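Glutamine synthetase (Helicobacter pylori, PDB 5ZLI) is an enzyme of the glutamine synthetase I beta type, built as an assembly of twelve subunits, each with a beta-grasp domain and a catalytic domain. Local coordinates at residues E14-C19 and G51-G56; V27-S32 and L77-V82; F85-S90 and S94-C99. All coordinates share one frame; numbering follows the deposited sequence.

Contact 1: residues E14-C19 and G51-G56; sequences EFFEFC and GMLKEG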
ATOM      1  N   GLU B  14      -0.467 -23.109 -61.178  1.00 52.31           N
ATOM      2  CA  GLU B  14      -0.810 -21.710 -61.000  1.00 55.20           C
ATOM      3  C   GLU B  14      -0.766 -21.332 -59.541  1.00 57.90           C
ATOM      4  O   GLU B  14      -0.522 -20.168 -59.200  1.00 59.53           O
ATOM      5  CB  GLU B  14      -2.189 -21.436 -61.571  1.00 62.23           C
ATOM      6  CG  GLU B  14      -3.287 -22.241 -60.920  1.00 58.20           C
ATOM      7  CD  GLU B  14      -4.637 -21.818 -61.432  1.00 64.23           C
ATOM      8  OE1 GLU B  14      -5.363 -21.155 -60.670  1.00 69.15           O
ATOM      9  OE2 GLU B  14      -4.957 -22.109 -62.608  1.00 65.52           O
ATOM     10  N   PHE B  15      -0.995 -22.309 -58.671  1.00 55.95           N
ATOM     11  CA  PHE B  15      -0.851 -22.067 -57.248  1.00 51.61           C
ATOM     12  C   PHE B  15       0.593 -21.732 -56.909  1.00 52.70           C
ATOM     13  O   PHE B  15       0.847 -20.816 -56.127  1.00 56.94           O
ATOM     14  CB  PHE B  15      -1.340 -23.287 -56.478  1.00 53.86           C
ATOM     15  CG  PHE B  15      -0.861 -23.344 -55.076  1.00 52.46           C
ATOM     16  CD1 PHE B  15       0.381 -23.869 -54.770  1.00 53.24           C
ATOM     17  CD2 PHE B  15      -1.666 -22.872 -54.057  1.00 46.93           C
ATOM     18  CE1 PHE B  15       0.813 -23.911 -53.487  1.00 49.28           C
ATOM     19  CE2 PHE B  15      -1.255 -22.914 -52.769  1.00 43.00           C
ATOM     20  CZ  PHE B  15      -0.012 -23.439 -52.475  1.00 56.26           C
ATOM     21  N   PHE B  16       1.552 -22.476 -57.476  1.00 55.93           N
ATOM     22  CA  PHE B  16       2.967 -22.175 -57.265  1.00 53.81           C
ATOM     23  C   PHE B  16       3.349 -20.788 -57.745  1.00 57.18           C
ATOM     24  O   PHE B  16       4.250 -20.155 -57.176  1.00 54.39           O
ATOM     25  CB  PHE B  16       3.847 -23.179 -57.984  1.00 52.88           C
ATOM     26  CG  PHE B  16       4.404 -24.209 -57.105  1.00 51.36           C
ATOM     27  CD1 PHE B  16       3.644 -25.290 -56.724  1.00 56.98           C
ATOM     28  CD2 PHE B  16       5.688 -24.080 -56.623  1.00 50.63           C
ATOM     29  CE1 PHE B  16       4.171 -26.255 -55.890  1.00 63.57           C
ATOM     30  CE2 PHE B  16       6.222 -25.028 -55.792  1.00 55.54           C
ATOM     31  CZ  PHE B  16       5.462 -26.120 -55.420  1.00 61.97           C
ATOM     32  N   GLU B  17       2.729 -20.325 -58.825  1.00 59.28           N
ATOM     33  CA  GLU B  17       3.061 -19.002 -59.340  1.00 64.63           C
ATOM     34  C   GLU B  17       2.441 -17.908 -58.477  1.00 68.29           C
ATOM     35  O   GLU B  17       3.052 -16.854 -58.263  1.00 69.90           O
ATOM     36  CB  GLU B  17       2.599 -18.890 -60.791  1.00 70.51           C
ATOM     37  CG  GLU B  17       2.638 -17.475 -61.376  1.00 78.94           C
ATOM     38  CD  GLU B  17       1.326 -16.699 -61.215  1.00 86.99           C
ATOM     39  OE1 GLU B  17       1.264 -15.543 -61.686  1.00 83.41           O
ATOM     40  OE2 GLU B  17       0.362 -17.236 -60.617  1.00 86.34           O
ATOM     41  N   PHE B  18       1.225 -18.146 -57.985  1.00 61.57           N
ATOM     42  CA  PHE B  18       0.607 -17.266 -57.000  1.00 57.73           C
ATOM     43  C   PHE B  18       1.553 -17.009 -55.831  1.00 59.93           C
ATOM     44  O   PHE B  18       1.656 -15.879 -55.334  1.00 63.26           O
ATOM     45  CB  PHE B  18      -0.706 -17.923 -56.557  1.00 59.85           C
ATOM     46  CG  PHE B  18      -1.447 -17.232 -55.437  1.00 57.24           C
ATOM     47  CD1 PHE B  18      -2.282 -16.157 -55.686  1.00 56.95           C
ATOM     48  CD2 PHE B  18      -1.388 -17.726 -54.151  1.00 56.58           C
ATOM     49  CE1 PHE B  18      -2.997 -15.557 -54.654  1.00 51.76           C
ATOM     50  CE2 PHE B  18      -2.101 -17.129 -53.123  1.00 47.52           C
ATOM     51  CZ  PHE B  18      -2.902 -16.044 -53.377  1.00 44.51           C
ATOM     52  N   CYS B  19       2.274 -18.044 -55.395  1.00 52.14           N
ATOM     53  CA  CYS B  19       3.231 -17.904 -54.298  1.00 53.85           C
ATOM     54  C   CYS B  19       4.474 -17.092 -54.690  1.00 58.80           C
ATOM     55  O   CYS B  19       4.921 -16.227 -53.925  1.00 51.03           O
ATOM     56  CB  CYS B  19       3.612 -19.289 -53.773  1.00 50.65           C
ATOM     57  SG  CYS B  19       2.245 -20.162 -52.941  1.00 40.64           S
ATOM     58  N   GLY B  51       4.929 -32.954 -55.758  1.00 51.02           N
ATOM     59  CA  GLY B  51       4.405 -34.230 -55.287  1.00 55.17           C
ATOM     60  C   GLY B  51       3.702 -34.177 -53.943  1.00 55.73           C
ATOM     61  O   GLY B  51       2.828 -35.007 -53.664  1.00 52.94           O
ATOM     62  N   MET B  52       4.111 -33.252 -53.067  1.00 56.18           N
ATOM     63  CA  MET B  52       3.484 -33.125 -51.756  1.00 48.90           C
ATOM     64  C   MET B  52       2.069 -32.569 -51.850  1.00 49.22           C
ATOM     65  O   MET B  52       1.283 -32.751 -50.917  1.00 39.28           O
ATOM     66  CB  MET B  52       4.335 -32.225 -50.867  1.00 54.32           C
ATOM     67  CG  MET B  52       4.738 -32.820 -49.550  1.00 56.02           C
ATOM     68  SD  MET B  52       6.514 -32.672 -49.426  1.00 70.92           S
ATOM     69  CE  MET B  52       6.671 -30.903 -49.422  1.00 55.38           C
ATOM     70  N   LEU B  53       1.704 -31.954 -52.982  1.00 55.34           N
ATOM     71  CA  LEU B  53       0.346 -31.467 -53.185  1.00 52.02           C
ATOM     72  C   LEU B  53      -0.541 -32.520 -53.798  1.00 47.47           C
ATOM     73  O   LEU B  53      -1.768 -32.346 -53.828  1.00 46.64           O
ATOM     74  CB  LEU B  53       0.347 -30.221 -54.082  1.00 48.89           C
ATOM     75  CG  LEU B  53       0.985 -28.942 -53.538  1.00 53.38           C
ATOM     76  CD1 LEU B  53       0.787 -27.742 -54.472  1.00 45.63           C
ATOM     77  CD2 LEU B  53       0.347 -28.647 -52.174  1.00 41.38           C
ATOM     78  N   LYS B  54       0.062 -33.611 -54.254  1.00 44.31           N
ATOM     79  CA  LYS B  54      -0.667 -34.744 -54.778  1.00 49.32           C
ATOM     80  C   LYS B  54      -0.729 -35.801 -53.695  1.00 50.64           C
ATOM     81  O   LYS B  54      -1.789 -36.016 -53.096  1.00 48.23           O
ATOM     82  CB  LYS B  54       0.007 -35.272 -56.042  1.00 52.24           C
ATOM     83  CG  LYS B  54      -0.314 -34.483 -57.321  1.00 49.70           C
ATOM     84  CD  LYS B  54      -1.068 -35.336 -58.370  1.00 47.86           C
ATOM     85  CE  LYS B  54      -2.592 -35.334 -58.142  1.00 58.39           C
ATOM     86  NZ  LYS B  54      -3.351 -36.281 -59.036  1.00 46.80           N
ATOM     87  N   GLU B  55       0.414 -36.441 -53.427  1.00 51.67           N
ATOM     88  CA  GLU B  55       0.467 -37.447 -52.376  1.00 52.40           C
ATOM     89  C   GLU B  55      -0.138 -36.890 -51.095  1.00 52.84           C
ATOM     90  O   GLU B  55      -1.167 -37.382 -50.614  1.00 53.35           O
ATOM     91  CB  GLU B  55       1.907 -37.938 -52.164  1.00 51.77           C
ATOM     92  CG  GLU B  55       2.336 -39.055 -53.144  1.00 55.02           C
ATOM     93  CD  GLU B  55       3.666 -39.751 -52.783  1.00 65.30           C
ATOM     94  OE1 GLU B  55       3.656 -40.997 -52.635  1.00 61.15           O
ATOM     95  OE2 GLU B  55       4.712 -39.067 -52.637  1.00 63.13           O
ATOM     96  N   GLY B  56       0.418 -35.793 -50.595  1.00 52.65           N
ATOM     97  CA  GLY B  56      -0.170 -35.162 -49.437  1.00 46.89           C
ATOM     98  C   GLY B  56       0.827 -34.848 -48.346  1.00 36.89           C
ATOM     99  O   GLY B  56       2.048 -34.907 -48.520  1.00 38.30           O
TER
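One methyl of L53, CD1, touches the rings of both F15 and F16. It lies 3.9 Å from CD1 of F15 and 4.0 Å from CE1 of F16. In each pair the leucine and the phenylalanine cross obliquely. The rings come from consecutive residues of helix 9-20 and diverge as they leave it. L53 CD1 comes up at the mouth of the angle between the rings.

The side-chain torsions explain the reach. In F15 the ring carbon CG stands anti to the backbone N (chi1 162°). The CB of F15 already faces the 51-56 segment, and the ring carries on in that direction. L53 answers from the other side. Its CD1 continues the chain from CA in an extended line (chi2 -174°), so this methyl is the leading one. The reach is needed, because the CA atoms of F15 and L53 are 10.3 Å apart. The contact is made by side chains and is apolar, and all three residues are buried.

Within the helix, SG of C19, one turn after F15, lies 3.9 Å above one face of the F15 ring, offset toward the rim. On the other side of the contact, G51 O accepts from E55 N at 2.8 Å and also from K54 N.

The contact ties the loop between strands 38-44 and 57-60 to helix 9-20. The F16 ring also stacks on H50, and the F15 ring meets Y84 edge-to-face. L53 touches I12 of the same helix, and F15 and L53 both rest on L81 of strand 74-81.

Contact 2: residues V27-S32 and L77-V82; sequences VDFRFS and LTPDLV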
ATOM      1  N   VAL B  27       3.496 -22.036 -46.155  1.00 33.02           N
ATOM      2  CA  VAL B  27       2.197 -22.511 -46.601  1.00 36.37           C
ATOM      3  C   VAL B  27       1.522 -23.155 -45.392  1.00 39.10           C
ATOM      4  O   VAL B  27       2.049 -24.110 -44.799  1.00 37.95           O
ATOM      5  CB  VAL B  27       2.322 -23.487 -47.786  1.00 37.52           C
ATOM      6  CG1 VAL B  27       0.958 -23.948 -48.272  1.00 34.83           C
ATOM      7  CG2 VAL B  27       3.059 -22.844 -48.933  1.00 46.77           C
ATOM      8  N   ASP B  28       0.341 -22.652 -45.055  1.00 32.52           N
ATOM      9  CA  ASP B  28      -0.367 -22.988 -43.825  1.00 33.99           C
ATOM     10  C   ASP B  28      -1.505 -23.929 -44.226  1.00 35.40           C
ATOM     11  O   ASP B  28      -2.589 -23.499 -44.625  1.00 37.22           O
ATOM     12  CB  ASP B  28      -0.878 -21.704 -43.134  1.00 34.27           C
ATOM     13  CG  ASP B  28      -1.073 -21.872 -41.624  1.00 37.23           C
ATOM     14  OD1 ASP B  28      -0.464 -22.805 -41.044  1.00 35.87           O
ATOM     15  OD2 ASP B  28      -1.810 -21.051 -41.015  1.00 36.84           O
ATOM     16  N   PHE B  29      -1.246 -25.231 -44.144  1.00 41.00           N
ATOM     17  CA  PHE B  29      -2.257 -26.208 -44.518  1.00 37.22           C
ATOM     18  C   PHE B  29      -3.246 -26.295 -43.381  1.00 32.27           C
ATOM     19  O   PHE B  29      -2.871 -26.682 -42.271  1.00 37.85           O
ATOM     20  CB  PHE B  29      -1.637 -27.574 -44.778  1.00 31.64           C
ATOM     21  CG  PHE B  29      -0.604 -27.561 -45.837  1.00 34.05           C
ATOM     22  CD1 PHE B  29      -0.943 -27.205 -47.120  1.00 41.19           C
ATOM     23  CD2 PHE B  29       0.689 -27.939 -45.576  1.00 33.35           C
ATOM     24  CE1 PHE B  29       0.005 -27.182 -48.142  1.00 39.82           C
ATOM     25  CE2 PHE B  29       1.643 -27.932 -46.588  1.00 38.68           C
ATOM     26  CZ  PHE B  29       1.303 -27.547 -47.875  1.00 33.36           C
ATOM     27  N   ARG B  30      -4.508 -25.998 -43.650  1.00 30.21           N
ATOM     28  CA  ARG B  30      -5.493 -25.988 -42.586  1.00 30.45           C
ATOM     29  C   ARG B  30      -6.579 -27.029 -42.815  1.00 35.85           C
ATOM     30  O   ARG B  30      -6.960 -27.322 -43.956  1.00 38.41           O
ATOM     31  CB  ARG B  30      -6.075 -24.620 -42.429  1.00 30.27           C
ATOM     32  CG  ARG B  30      -5.027 -23.681 -41.971  1.00 27.37           C
ATOM     33  CD  ARG B  30      -5.620 -22.479 -41.316  1.00 26.77           C
ATOM     34  NE  ARG B  30      -4.544 -21.572 -40.976  1.00 26.80           N
ATOM     35  CZ  ARG B  30      -4.740 -20.323 -40.612  1.00 28.54           C
ATOM     36  NH1 ARG B  30      -5.982 -19.868 -40.567  1.00 26.95           N
ATOM     37  NH2 ARG B  30      -3.703 -19.541 -40.314  1.00 34.28           N
ATOM     38  N   PHE B  31      -7.040 -27.612 -41.711  1.00 27.62           N
ATOM     39  CA  PHE B  31      -7.960 -28.733 -41.754  1.00 29.63           C
ATOM     40  C   PHE B  31      -8.769 -28.728 -40.472  1.00 27.67           C
ATOM     41  O   PHE B  31      -8.325 -28.207 -39.451  1.00 32.38           O
ATOM     42  CB  PHE B  31      -7.236 -30.077 -41.941  1.00 33.69           C
ATOM     43  CG  PHE B  31      -6.285 -30.435 -40.825  1.00 32.47           C
ATOM     44  CD1 PHE B  31      -4.998 -29.917 -40.795  1.00 32.19           C
ATOM     45  CD2 PHE B  31      -6.671 -31.306 -39.807  1.00 35.23           C
ATOM     46  CE1 PHE B  31      -4.106 -30.262 -39.763  1.00 35.80           C
ATOM     47  CE2 PHE B  31      -5.773 -31.658 -38.756  1.00 35.13           C
ATOM     48  CZ  PHE B  31      -4.499 -31.142 -38.739  1.00 30.01           C
ATOM     49  N   SER B  32      -9.975 -29.265 -40.547  1.00 26.18           N
ATOM     50  CA  SER B  32     -10.935 -29.197 -39.464  1.00 28.80           C
ATOM     51  C   SER B  32     -11.125 -30.588 -38.889  1.00 35.10           C
ATOM     52  O   SER B  32     -11.496 -31.514 -39.619  1.00 41.45           O
ATOM     53  CB  SER B  32     -12.257 -28.617 -39.970  1.00 36.07           C
ATOM     54  OG  SER B  32     -12.003 -27.511 -40.839  1.00 36.60           O
ATOM     55  N   LEU B  77      -2.687 -35.297 -45.067  1.00 31.87           N
ATOM     56  CA  LEU B  77      -3.469 -34.144 -45.473  1.00 39.18           C
ATOM     57  C   LEU B  77      -3.476 -34.033 -46.985  1.00 34.89           C
ATOM     58  O   LEU B  77      -2.435 -34.142 -47.631  1.00 34.21           O
ATOM     59  CB  LEU B  77      -2.950 -32.848 -44.863  1.00 37.62           C
ATOM     60  CG  LEU B  77      -3.103 -32.877 -43.351  1.00 40.76           C
ATOM     61  CD1 LEU B  77      -2.503 -31.641 -42.713  1.00 37.68           C
ATOM     62  CD2 LEU B  77      -4.578 -33.033 -42.983  1.00 41.89           C
ATOM     63  N   THR B  78      -4.658 -33.870 -47.534  1.00 33.97           N
ATOM     64  CA  THR B  78      -4.789 -33.656 -48.960  1.00 44.35           C
ATOM     65  C   THR B  78      -5.190 -32.215 -49.206  1.00 46.49           C
ATOM     66  O   THR B  78      -6.332 -31.832 -48.895  1.00 37.82           O
ATOM     67  CB  THR B  78      -5.809 -34.586 -49.600  1.00 45.97           C
ATOM     68  OG1 THR B  78      -5.800 -35.855 -48.932  1.00 44.64           O
ATOM     69  CG2 THR B  78      -5.457 -34.722 -51.102  1.00 39.08           C
ATOM     70  N   PRO B  79      -4.289 -31.382 -49.714  1.00 46.62           N
ATOM     71  CA  PRO B  79      -4.645 -29.984 -49.948  1.00 44.27           C
ATOM     72  C   PRO B  79      -5.655 -29.865 -51.078  1.00 39.97           C
ATOM     73  O   PRO B  79      -5.584 -30.587 -52.073  1.00 35.89           O
ATOM     74  CB  PRO B  79      -3.304 -29.335 -50.312  1.00 43.46           C
ATOM     75  CG  PRO B  79      -2.245 -30.310 -49.837  1.00 41.50           C
ATOM     76  CD  PRO B  79      -2.868 -31.653 -50.004  1.00 43.18           C
ATOM     77  N   ASP B  80      -6.645 -28.992 -50.884  1.00 46.64           N
ATOM     78  CA  ASP B  80      -7.562 -28.585 -51.947  1.00 50.18           C
ATOM     79  C   ASP B  80      -7.188 -27.157 -52.350  1.00 49.28           C
ATOM     80  O   ASP B  80      -7.195 -26.242 -51.516  1.00 45.22           O
ATOM     81  CB  ASP B  80      -9.028 -28.703 -51.512  1.00 39.51           C
ATOM     82  CG  ASP B  80     -10.006 -28.581 -52.689  1.00 44.70           C
ATOM     83  OD1 ASP B  80      -9.555 -28.348 -53.834  1.00 52.61           O
ATOM     84  OD2 ASP B  80     -11.226 -28.767 -52.486  1.00 44.14           O
ATOM     85  N   LEU B  81      -6.841 -26.967 -53.617  1.00 45.57           N
ATOM     86  CA  LEU B  81      -6.335 -25.665 -54.025  1.00 41.54           C
ATOM     87  C   LEU B  81      -7.473 -24.793 -54.538  1.00 42.66           C
ATOM     88  O   LEU B  81      -7.464 -24.292 -55.657  1.00 48.30           O
ATOM     89  CB  LEU B  81      -5.228 -25.824 -55.051  1.00 37.06           C
ATOM     90  CG  LEU B  81      -4.033 -26.468 -54.351  1.00 44.55           C
ATOM     91  CD1 LEU B  81      -2.887 -26.816 -55.305  1.00 48.47           C
ATOM     92  CD2 LEU B  81      -3.575 -25.569 -53.230  1.00 48.38           C
ATOM     93  N   VAL B  82      -8.458 -24.601 -53.656  1.00 44.67           N
ATOM     94  CA  VAL B  82      -9.541 -23.656 -53.884  1.00 44.39           C
ATOM     95  C   VAL B  82      -9.670 -22.799 -52.637  1.00 42.96           C
ATOM     96  O   VAL B  82      -9.447 -23.263 -51.512  1.00 39.87           O
ATOM     97  CB  VAL B  82     -10.891 -24.332 -54.212  1.00 40.96           C
ATOM     98  CG1 VAL B  82     -10.811 -25.059 -55.552  1.00 41.24           C
ATOM     99  CG2 VAL B  82     -11.308 -25.267 -53.083  1.00 45.41           C
TER
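Segments 27-32 and 77-82 cross steeply and are not paired with each other, with F29 CA 7.0 Å from P79 CA and F31 CA 8.0 Å from L77 CA. The side chains close the gap. F29, F31, L77 and P79 all send CB toward the opposing segment.

F31 and L77 form the more extensive pair and meet at about a right angle. L77 CD2 sits over one face of the F31 ring, 4.0 Å from its centroid and 21° off the normal, displaced toward the rim. This is a CH-pi contact. The other methyl, L77 CD1, lies 3.6 Å from F31 CD1 and also touches CE1. F31 CG stands between the backbone N and the carbonyl carbon (chi1 62°), which sets one ring face toward L77. Further along, the F29 ring meets the proline obliquely, CE1 of F29 being 4.2 Å from CG of P79.

Both strands belong to the mixed sheet of the beta-grasp domain. Each bonds to strand 94-103, one parallel and the other antiparallel. The apolar contact therefore bridges two strands that share a neighbour. From strand 57-60, I57 packs on F29, L77 and P79, while F59 packs on L77 and meets the F31 ring.

R30 sends its CB away from L77-V82. Its guanidinium reaches back along its own strand to D28 and grips one oxygen with two nitrogens. NE of R30 is 2.8 Å from OD2 of D28, and NH2 bonds to the same oxygen in a salt bridge. The oxygen lies close to the guanidinium plane, but NE approaches it from above the carboxylate plane. The same arginine has a salt bridge to D87 and cation-pi contacts with W38 and Y250. M200 and V193 of the second subunit pack on D28 and R30, and M191 of that subunit packs on F31.

Contact 3: residues F85-S90 and S94-C99; sequences FIDPFS and SVVVFC
V96 and F85 face each other as an antiparallel hydrogen-bonded pair, and their side chains lie side by side on one face of the sheet. V96 N gives its hydrogen to F85 O at 2.7 Å. F85 N returns a bond to V96 O at 3.1 Å.

The V96 side chain can be followed outward. Its CB stands over one face of the F85 ring, 25° off the normal and toward the rim, 3.5 Å from CE1 of that ring. This is a CH-pi contact. The branch CG1 is anti to the backbone N (chi1 178°) and stays with the ring, 3.6 Å from F85 CE1. The branch CG2 touches the ring too, and reaches CB of D87, two residues on from F85, at 3.8 Å.

The strands form a beta hairpin, 84-87 with 94-103, within the beta-grasp domain. The axes of the short segments 85-87 and 94-99 are well off antiparallel, with 129° between their directions. I86 and V95 make the non-hydrogen-bonded pair, with their side chains on the opposite face from F85 and V96. Between the backbones, V95 CA is 3.3 Å from F85 O in a CA-H...O contact. D87 N bonds to S94 O at 2.7 Å, toward the loop end of the hairpin. At the turn, S90 OG and S94 OG both hydrogen-bond to D92 O, and they lie 3.0 Å from each other.

The carboxylate of D87 is used beyond the hairpin. Its OD2 takes a hydrogen bond from Y250 OH, while OD1 receives a weak bond from F89 N. The F89 ring meets Y250 of helix 238-258 edge-to-face. M200 of the second subunit packs on D87 and S90.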
ATOM      1  N   PHE B  85      -5.762 -18.386 -49.543  1.00 32.32           N
ATOM      2  CA  PHE B  85      -5.658 -16.956 -49.355  1.00 28.34           C
ATOM      3  C   PHE B  85      -4.401 -16.645 -48.585  1.00 36.43           C
ATOM      4  O   PHE B  85      -3.942 -17.453 -47.778  1.00 41.21           O
ATOM      5  CB  PHE B  85      -6.872 -16.433 -48.612  1.00 26.80           C
ATOM      6  CG  PHE B  85      -7.041 -17.020 -47.255  1.00 33.99           C
ATOM      7  CD1 PHE B  85      -7.555 -18.307 -47.091  1.00 39.08           C
ATOM      8  CD2 PHE B  85      -6.752 -16.268 -46.121  1.00 36.81           C
ATOM      9  CE1 PHE B  85      -7.741 -18.865 -45.801  1.00 31.38           C
ATOM     10  CE2 PHE B  85      -6.950 -16.794 -44.848  1.00 28.38           C
ATOM     11  CZ  PHE B  85      -7.438 -18.104 -44.691  1.00 31.17           C
ATOM     12  N   ILE B  86      -3.853 -15.457 -48.822  1.00 39.85           N
ATOM     13  CA  ILE B  86      -2.732 -15.007 -48.006  1.00 39.63           C
ATOM     14  C   ILE B  86      -3.231 -14.583 -46.632  1.00 40.24           C
ATOM     15  O   ILE B  86      -4.110 -13.719 -46.513  1.00 39.27           O
ATOM     16  CB  ILE B  86      -1.990 -13.857 -48.697  1.00 33.46           C
ATOM     17  CG1 ILE B  86      -1.246 -14.383 -49.927  1.00 50.43           C
ATOM     18  CG2 ILE B  86      -1.111 -13.155 -47.718  1.00 34.69           C
ATOM     19  CD1 ILE B  86      -0.421 -13.323 -50.686  1.00 52.21           C
ATOM     20  N   ASP B  87      -2.644 -15.157 -45.589  1.00 38.28           N
ATOM     21  CA  ASP B  87      -3.014 -14.787 -44.229  1.00 34.90           C
ATOM     22  C   ASP B  87      -2.511 -13.384 -43.911  1.00 42.99           C
ATOM     23  O   ASP B  87      -1.286 -13.157 -43.913  1.00 46.60           O
ATOM     24  CB  ASP B  87      -2.454 -15.832 -43.273  1.00 42.97           C
ATOM     25  CG  ASP B  87      -3.043 -15.739 -41.886  1.00 45.65           C
ATOM     26  OD1 ASP B  87      -3.821 -14.808 -41.636  1.00 45.41           O
ATOM     27  OD2 ASP B  87      -2.800 -16.659 -41.071  1.00 53.52           O
ATOM     28  N   PRO B  88      -3.398 -12.420 -43.617  1.00 41.38           N
ATOM     29  CA  PRO B  88      -2.927 -11.046 -43.356  1.00 42.65           C
ATOM     30  C   PRO B  88      -2.209 -10.907 -42.036  1.00 45.71           C
ATOM     31  O   PRO B  88      -1.335 -10.039 -41.914  1.00 53.85           O
ATOM     32  CB  PRO B  88      -4.215 -10.219 -43.369  1.00 41.41           C
ATOM     33  CG  PRO B  88      -5.250 -11.172 -42.929  1.00 44.41           C
ATOM     34  CD  PRO B  88      -4.861 -12.521 -43.502  1.00 37.82           C
ATOM     35  N   PHE B  89      -2.506 -11.777 -41.065  1.00 46.19           N
ATOM     36  CA  PHE B  89      -2.025 -11.562 -39.710  1.00 39.43           C
ATOM     37  C   PHE B  89      -0.573 -11.962 -39.557  1.00 38.77           C
ATOM     38  O   PHE B  89       0.201 -11.211 -38.956  1.00 42.18           O
ATOM     39  CB  PHE B  89      -2.859 -12.360 -38.715  1.00 38.18           C
ATOM     40  CG  PHE B  89      -4.315 -12.111 -38.817  1.00 34.62           C
ATOM     41  CD1 PHE B  89      -4.829 -10.866 -38.485  1.00 34.69           C
ATOM     42  CD2 PHE B  89      -5.182 -13.117 -39.218  1.00 31.55           C
ATOM     43  CE1 PHE B  89      -6.194 -10.611 -38.569  1.00 33.12           C
ATOM     44  CE2 PHE B  89      -6.544 -12.881 -39.312  1.00 28.59           C
ATOM     45  CZ  PHE B  89      -7.053 -11.620 -38.988  1.00 31.23           C
ATOM     46  N   SER B  90      -0.174 -13.097 -40.137  1.00 41.16           N
ATOM     47  CA  SER B  90       1.178 -13.602 -39.928  1.00 44.24           C
ATOM     48  C   SER B  90       2.214 -12.557 -40.323  1.00 46.14           C
ATOM     49  O   SER B  90       2.077 -11.869 -41.339  1.00 42.46           O
ATOM     50  CB  SER B  90       1.415 -14.899 -40.705  1.00 44.32           C
ATOM     51  OG  SER B  90       1.085 -14.732 -42.063  1.00 53.81           O
ATOM     52  N   SER B  94       2.310 -15.773 -45.503  1.00 40.38           N
ATOM     53  CA  SER B  94       1.840 -17.146 -45.462  1.00 41.18           C
ATOM     54  C   SER B  94       0.579 -17.241 -46.287  1.00 42.23           C
ATOM     55  O   SER B  94      -0.269 -16.346 -46.227  1.00 43.74           O
ATOM     56  CB  SER B  94       1.498 -17.604 -44.031  1.00 41.13           C
ATOM     57  OG  SER B  94       2.494 -17.232 -43.088  1.00 50.65           O
ATOM     58  N   VAL B  95       0.428 -18.328 -47.030  1.00 36.17           N
ATOM     59  CA  VAL B  95      -0.818 -18.572 -47.736  1.00 39.43           C
ATOM     60  C   VAL B  95      -1.492 -19.762 -47.082  1.00 33.22           C
ATOM     61  O   VAL B  95      -0.873 -20.809 -46.877  1.00 31.72           O
ATOM     62  CB  VAL B  95      -0.618 -18.775 -49.248  1.00 35.31           C
ATOM     63  CG1 VAL B  95       0.385 -19.871 -49.531  1.00 35.42           C
ATOM     64  CG2 VAL B  95      -1.960 -19.047 -49.904  1.00 30.99           C
ATOM     65  N   VAL B  96      -2.725 -19.614 -46.792  1.00 29.29           N
ATOM     66  CA  VAL B  96      -3.470 -20.685 -46.166  1.00 35.31           C
ATOM     67  C   VAL B  96      -4.137 -21.483 -47.266  1.00 42.27           C
ATOM     68  O   VAL B  96      -4.607 -20.925 -48.266  1.00 45.02           O
ATOM     69  CB  VAL B  96      -4.490 -20.132 -45.154  1.00 36.08           C
ATOM     70  CG1 VAL B  96      -5.296 -21.254 -44.534  1.00 30.89           C
ATOM     71  CG2 VAL B  96      -3.783 -19.335 -44.062  1.00 35.52           C
ATOM     72  N   VAL B  97      -4.115 -22.800 -47.120  1.00 36.79           N
ATOM     73  CA  VAL B  97      -4.713 -23.695 -48.095  1.00 37.72           C
ATOM     74  C   VAL B  97      -5.465 -24.775 -47.340  1.00 40.34           C
ATOM     75  O   VAL B  97      -4.998 -25.252 -46.301  1.00 39.75           O
ATOM     76  CB  VAL B  97      -3.664 -24.287 -49.048  1.00 38.28           C
ATOM     77  CG1 VAL B  97      -2.466 -24.685 -48.255  1.00 42.95           C
ATOM     78  CG2 VAL B  97      -4.262 -25.463 -49.850  1.00 41.76           C
ATOM     79  N   PHE B  98      -6.683 -25.065 -47.797  1.00 37.48           N
ATOM     80  CA  PHE B  98      -7.528 -26.073 -47.177  1.00 40.18           C
ATOM     81  C   PHE B  98      -7.025 -27.486 -47.462  1.00 40.94           C
ATOM     82  O   PHE B  98      -6.257 -27.726 -48.393  1.00 38.06           O
ATOM     83  CB  PHE B  98      -8.978 -25.937 -47.647  1.00 37.97           C
ATOM     84  CG  PHE B  98      -9.700 -24.737 -47.098  1.00 39.30           C
ATOM     85  CD1 PHE B  98     -10.386 -24.830 -45.883  1.00 32.63           C
ATOM     86  CD2 PHE B  98      -9.732 -23.527 -47.797  1.00 42.75           C
ATOM     87  CE1 PHE B  98     -11.088 -23.741 -45.372  1.00 31.44           C
ATOM     88  CE2 PHE B  98     -10.428 -22.418 -47.286  1.00 32.71           C
ATOM     89  CZ  PHE B  98     -11.103 -22.533 -46.075  1.00 37.43           C
ATOM     90  N   CYS B  99      -7.441 -28.420 -46.602  1.00 45.90           N
ATOM     91  CA  CYS B  99      -7.070 -29.820 -46.736  1.00 43.44           C
ATOM     92  C   CYS B  99      -8.183 -30.733 -46.228  1.00 39.07           C
ATOM     93  O   CYS B  99      -9.012 -30.343 -45.404  1.00 42.71           O
ATOM     94  CB  CYS B  99      -5.759 -30.111 -45.998  1.00 39.21           C
ATOM     95  SG  CYS B  99      -4.359 -29.145 -46.628  1.00 46.63           S
TER

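The three contacts cluster in the beta-grasp part of the chain. The centres of contacts 1 and 2 are about 11 Å apart, those of 2 and 3 about 10 Å, and those of 1 and 3 about 14 Å. Contacts 1 and 2 interlock along the chain, since their segments alternate. Contact 3 follows both. Strand 94-103 joins contacts 2 and 3: R30 N and D80 N probably bond to V97 O and F98 O. Helix 9-20 covers the sheet, with F18 on V95, and L53 of contact 1 touches P79 of contact 2. Contact 1 lies on the helix side. Contacts 2 and 3 lie where the beta-grasp domain meets another subunit.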